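Local structure of metallo-beta-lactamase domain-containing protein (Enterococcus faecalis, 2AZ4) at residues Ala5-Thr17 / Glu417-Leu429. The protein is of unknown function but carries a two-zinc metallo-beta-lactamase-type fold and is probably a metal-dependent hydrolase, perhaps an RNA-binding exonuclease. Sequence-based numbering, arbitrary orientation.
Sequences AKTTVTFHSGILT and ERILPERGEQIVL
Phe11 meets Pro421 with a face of its ring and Ile427 with its edge. Pro421 CB sits over that face, 4.2 Å from the ring centroid in a CH-pi contact, while CD1 of Ile427 meets the rim at CE2, 3.4 Å away. With CG beside the backbone N (chi1 -61°) the ring is carried to Pro421 and Ile427, with Glu425 O in the plane at its edge. Pro421 also receives Ile15, whose CD1 reaches the proline CG at 3.7 Å. The C-terminal strand 426-428, which carries Ile427, runs antiparallel to strand 7-13, forming one edge of a mixed sheet of the metallo-beta-lactamase fold; Val9 and Ile427 make the hydrogen-bonded pair, and Ile427 N to Val9 O is 2.7 Å. Phe11, Val9 and Leu429 face the second sheet of the sandwich, where Phe11 touches Val401, and Val9 and Leu429 touch Ile184. On the other face Gln426 lies alongside Thr10, pointing the same way, its CG 3.5 Å from Thr10 OG1. The type II turn Glu422-Glu425 leads into the strand, and Gly424 N bonds to Phe11 O. From this turn the extended Arg423 lays the centre of its guanidinium over His12 O, which stands 3.6 Å above the plane. Two waters occupy the guanidinium edge, one bridging NH2 to Ser13 OG and the other NH2 to Ile15 N; Ser13 OG also bonds to Gly20 O and to Glu39, which forms a salt bridge with NH2. At the chain terminus another water links Leu429 O, 2.6 Å away, to Thr7 N.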
loop_
_atom_site.group_PDB
_atom_site.type_symbol
_atom_site.label_atom_id
_atom_site.label_comp_id
_atom_site.label_asym_id
_atom_site.label_seq_id
_atom_site.Cartn_x
_atom_site.Cartn_y
_atom_site.Cartn_z
ATOM N N ALA A 5 28.345 13.999 17.307
ATOM C CA ALA A 5 27.964 13.013 16.250
ATOM C C ALA A 5 26.789 13.534 15.429
ATOM O O ALA A 5 25.828 14.086 15.971
ATOM C CB ALA A 5 27.633 11.663 16.868
ATOM N N LYS A 6 26.885 13.360 14.118
ATOM C CA LYS A 6 25.889 13.872 13.197
ATOM C C LYS A 6 24.777 12.841 12.955
ATOM O O LYS A 6 25.007 11.630 13.056
ATOM C CB LYS A 6 26.558 14.295 11.886
ATOM C CG LYS A 6 27.652 15.373 12.047
ATOM C CD LYS A 6 27.071 16.760 12.377
ATOM C CE LYS A 6 28.160 17.832 12.572
ATOM N NZ LYS A 6 28.348 18.218 14.007
ATOM N N THR A 7 23.573 13.336 12.694
ATOM C CA THR A 7 22.464 12.510 12.221
ATOM C C THR A 7 22.424 12.739 10.713
ATOM O O THR A 7 22.278 13.872 10.258
ATOM C CB THR A 7 21.115 12.876 12.909
ATOM O OG1 THR A 7 21.193 12.618 14.320
ATOM C CG2 THR A 7 19.960 12.055 12.334
ATOM N N THR A 8 22.597 11.687 9.926
ATOM C CA THR A 8 22.568 11.839 8.469
ATOM C C THR A 8 21.372 11.100 7.846
ATOM O O THR A 8 21.139 9.929 8.150
ATOM C CB THR A 8 23.891 11.342 7.822
ATOM O OG1 THR A 8 24.998 11.994 8.447
ATOM C CG2 THR A 8 23.933 11.671 6.317
ATOM N N VAL A 9 20.642 11.793 6.980
ATOM C CA VAL A 9 19.552 11.238 6.191
ATOM C C VAL A 9 19.990 11.120 4.726
ATOM O O VAL A 9 20.431 12.108 4.134
ATOM C CB VAL A 9 18.293 12.152 6.246
ATOM C CG1 VAL A 9 17.092 11.466 5.645
ATOM C CG2 VAL A 9 17.977 12.608 7.671
ATOM N N THR A 10 19.860 9.930 4.141
ATOM C CA THR A 10 20.273 9.681 2.765
ATOM C C THR A 10 19.095 9.198 1.967
ATOM O O THR A 10 18.424 8.242 2.375
ATOM C CB THR A 10 21.345 8.588 2.630
ATOM O OG1 THR A 10 22.438 8.847 3.508
ATOM C CG2 THR A 10 21.881 8.527 1.189
ATOM N N PHE A 11 18.869 9.829 0.822
ATOM C CA PHE A 11 17.777 9.472 -0.084
ATOM C C PHE A 11 18.284 8.546 -1.181
ATOM O O PHE A 11 18.602 8.967 -2.300
ATOM C CB PHE A 11 17.093 10.731 -0.626
ATOM C CG PHE A 11 16.486 11.567 0.461
ATOM C CD1 PHE A 11 15.133 11.400 0.821
ATOM C CD2 PHE A 11 17.273 12.486 1.175
ATOM C CE1 PHE A 11 14.580 12.141 1.865
ATOM C CE2 PHE A 11 16.724 13.232 2.223
ATOM C CZ PHE A 11 15.372 13.056 2.570
ATOM N N HIS A 12 18.387 7.270 -0.818
ATOM C CA HIS A 12 18.956 6.251 -1.691
ATOM C C HIS A 12 18.169 6.011 -2.956
ATOM O O HIS A 12 18.765 5.760 -3.996
ATOM C CB HIS A 12 19.110 4.924 -0.917
ATOM C CG HIS A 12 20.179 4.960 0.138
ATOM N ND1 HIS A 12 21.521 5.058 -0.169
ATOM C CD2 HIS A 12 20.106 4.890 1.491
ATOM C CE1 HIS A 12 22.229 5.045 0.949
ATOM N NE2 HIS A 12 21.392 4.965 1.971
ATOM N N SER A 13 16.834 6.085 -2.885
ATOM C CA SER A 13 15.990 5.578 -3.962
ATOM C C SER A 13 14.590 6.156 -3.898
ATOM O O SER A 13 14.148 6.615 -2.854
ATOM C CB SER A 13 15.903 4.047 -3.838
ATOM O OG SER A 13 15.299 3.445 -4.958
ATOM N N GLY A 14 13.876 6.113 -5.008
ATOM C CA GLY A 14 12.468 6.531 -4.988
ATOM C C GLY A 14 12.200 7.987 -5.290
ATOM O O GLY A 14 11.068 8.459 -5.137
ATOM N N ILE A 15 13.221 8.695 -5.766
ATOM C CA ILE A 15 13.117 10.141 -6.050
ATOM C C ILE A 15 12.589 10.435 -7.459
ATOM O O ILE A 15 13.134 9.962 -8.453
ATOM C CB ILE A 15 14.474 10.864 -5.863
ATOM C CG1 ILE A 15 15.018 10.683 -4.439
ATOM C CG2 ILE A 15 14.382 12.378 -6.306
ATOM C CD1 ILE A 15 14.202 11.348 -3.331
ATOM N N LEU A 16 11.545 11.250 -7.532
ATOM C CA LEU A 16 10.889 11.592 -8.811
ATOM C C LEU A 16 10.282 10.369 -9.490
ATOM O O LEU A 16 10.369 10.175 -10.725
ATOM C CB LEU A 16 11.811 12.398 -9.754
ATOM C CG LEU A 16 11.177 13.693 -10.314
ATOM C CD1 LEU A 16 9.995 13.437 -11.236
ATOM C CD2 LEU A 16 10.758 14.672 -9.210
ATOM N N THR A 17 9.685 9.525 -8.652
ATOM C CA THR A 17 9.003 8.357 -9.109
ATOM C C THR A 17 8.090 7.918 -7.972
ATOM O O THR A 17 8.388 8.139 -6.810
ATOM C CB THR A 17 10.000 7.247 -9.567
ATOM O OG1 THR A 17 9.278 6.160 -10.137
ATOM C CG2 THR A 17 10.883 6.755 -8.423
ATOM N N GLU A 417 11.282 25.942 5.915
ATOM C CA GLU A 417 12.050 25.748 4.695
ATOM C C GLU A 417 11.623 24.478 3.959
ATOM O O GLU A 417 10.777 23.717 4.447
ATOM C CB GLU A 417 13.557 25.740 5.000
ATOM C CG GLU A 417 14.231 27.126 4.919
ATOM C CD GLU A 417 14.511 27.603 3.475
ATOM O OE1 GLU A 417 14.225 26.847 2.499
ATOM O OE2 GLU A 417 15.029 28.744 3.322
ATOM N N ARG A 418 12.191 24.283 2.772
ATOM C CA ARG A 418 11.908 23.123 1.951
ATOM C C ARG A 418 13.171 22.635 1.264
ATOM O O ARG A 418 14.009 23.444 0.845
ATOM C CB ARG A 418 10.848 23.453 0.906
ATOM C CG ARG A 418 10.420 22.262 0.068
ATOM C CD ARG A 418 9.322 22.651 -0.882
ATOM N NE ARG A 418 9.805 23.512 -1.955
ATOM C CZ ARG A 418 9.038 23.994 -2.935
ATOM N NH1 ARG A 418 7.744 23.704 -2.984
ATOM N NH2 ARG A 418 9.568 24.767 -3.875
ATOM N N ILE A 419 13.296 21.309 1.159
ATOM C CA ILE A 419 14.370 20.662 0.410
ATOM C C ILE A 419 13.750 19.729 -0.614
ATOM O O ILE A 419 12.937 18.869 -0.259
ATOM C CB ILE A 419 15.286 19.815 1.329
ATOM C CG1 ILE A 419 16.104 20.722 2.249
ATOM C CG2 ILE A 419 16.207 18.912 0.487
ATOM C CD1 ILE A 419 16.858 19.990 3.337
ATOM N N LEU A 420 14.126 19.908 -1.875
ATOM C CA LEU A 420 13.720 19.018 -2.938
ATOM C C LEU A 420 14.898 18.091 -3.195
ATOM O O LEU A 420 15.910 18.517 -3.768
ATOM C CB LEU A 420 13.357 19.789 -4.204
ATOM C CG LEU A 420 12.282 20.878 -4.091
ATOM C CD1 LEU A 420 12.082 21.545 -5.425
ATOM C CD2 LEU A 420 10.962 20.341 -3.559
ATOM N N PRO A 421 14.777 16.818 -2.763
ATOM C CA PRO A 421 15.931 15.919 -2.774
ATOM C C PRO A 421 16.218 15.353 -4.155
ATOM O O PRO A 421 15.326 15.264 -5.008
ATOM C CB PRO A 421 15.517 14.804 -1.810
ATOM C CG PRO A 421 14.030 14.742 -1.918
ATOM C CD PRO A 421 13.557 16.154 -2.260
ATOM N N GLU A 422 17.474 14.991 -4.378
ATOM C CA GLU A 422 17.801 14.206 -5.548
ATOM C C GLU A 422 18.352 12.851 -5.113
ATOM O O GLU A 422 18.726 12.660 -3.960
ATOM C CB GLU A 422 18.763 14.946 -6.485
ATOM C CG GLU A 422 20.165 15.120 -5.964
ATOM C CD GLU A 422 21.015 16.017 -6.871
ATOM O OE1 GLU A 422 22.247 15.786 -6.938
ATOM O OE2 GLU A 422 20.448 16.938 -7.518
ATOM N N ARG A 423 18.392 11.916 -6.048
ATOM C CA ARG A 423 18.844 10.578 -5.747
ATOM C C ARG A 423 20.276 10.608 -5.195
ATOM O O ARG A 423 21.144 11.288 -5.745
ATOM C CB ARG A 423 18.715 9.701 -6.988
ATOM C CG ARG A 423 19.172 8.286 -6.770
ATOM C CD ARG A 423 19.278 7.547 -8.071
ATOM N NE ARG A 423 19.767 6.196 -7.819
ATOM C CZ ARG A 423 18.984 5.162 -7.538
ATOM N NH1 ARG A 423 19.529 3.965 -7.302
ATOM N NH2 ARG A 423 17.657 5.326 -7.480
ATOM N N GLY A 424 20.485 9.931 -4.067
ATOM C CA GLY A 424 21.804 9.832 -3.433
ATOM C C GLY A 424 22.126 10.917 -2.422
ATOM O O GLY A 424 23.100 10.817 -1.679
ATOM N N GLU A 425 21.306 11.960 -2.395
ATOM C CA GLU A 425 21.531 13.110 -1.529
ATOM C C GLU A 425 21.491 12.789 -0.053
ATOM O O GLU A 425 20.582 12.082 0.428
ATOM C CB GLU A 425 20.503 14.201 -1.818
ATOM C CG GLU A 425 20.992 15.598 -1.431
ATOM C CD GLU A 425 19.946 16.662 -1.672
ATOM O OE1 GLU A 425 19.291 16.620 -2.729
ATOM O OE2 GLU A 425 19.786 17.546 -0.802
ATOM N N GLN A 426 22.484 13.320 0.660
ATOM C CA GLN A 426 22.562 13.216 2.101
ATOM C C GLN A 426 22.285 14.559 2.728
ATOM O O GLN A 426 22.809 15.580 2.272
ATOM C CB GLN A 426 23.930 12.704 2.542
ATOM C CG GLN A 426 24.267 11.410 1.891
ATOM C CD GLN A 426 25.656 10.902 2.214
ATOM O OE1 GLN A 426 26.194 11.137 3.293
ATOM N NE2 GLN A 426 26.240 10.176 1.266
ATOM N N ILE A 427 21.424 14.553 3.744
ATOM C CA ILE A 427 21.166 15.723 4.567
ATOM C C ILE A 427 21.787 15.483 5.934
ATOM O O ILE A 427 21.464 14.514 6.619
ATOM C CB ILE A 427 19.663 16.039 4.710
ATOM C CG1 ILE A 427 19.078 16.435 3.358
ATOM C CG2 ILE A 427 19.436 17.154 5.748
ATOM C CD1 ILE A 427 17.555 16.367 3.320
ATOM N N VAL A 428 22.715 16.355 6.304
ATOM C CA VAL A 428 23.314 16.308 7.624
ATOM C C VAL A 428 22.577 17.329 8.481
ATOM O O VAL A 428 22.523 18.537 8.152
ATOM C CB VAL A 428 24.823 16.570 7.571
ATOM C CG1 VAL A 428 25.423 16.467 8.961
ATOM C CG2 VAL A 428 25.499 15.570 6.617
ATOM N N LEU A 429 21.959 16.830 9.545
ATOM C CA LEU A 429 21.054 17.642 10.351
ATOM C C LEU A 429 21.817 18.591 11.278
ATOM O O LEU A 429 23.007 18.369 11.566
ATOM C CB LEU A 429 20.087 16.755 11.140
ATOM C CG LEU A 429 19.024 16.005 10.324
ATOM C CD1 LEU A 429 18.182 15.167 11.242
ATOM C CD2 LEU A 429 18.108 16.962 9.569
ATOM O OXT LEU A 429 21.268 19.589 11.747
HETATM O O HOH W 1 23.534 16.151 12.728
HETATM O O HOH W 2 16.891 2.761 -7.105
HETATM O O HOH W 3 15.697 7.749 -7.607
#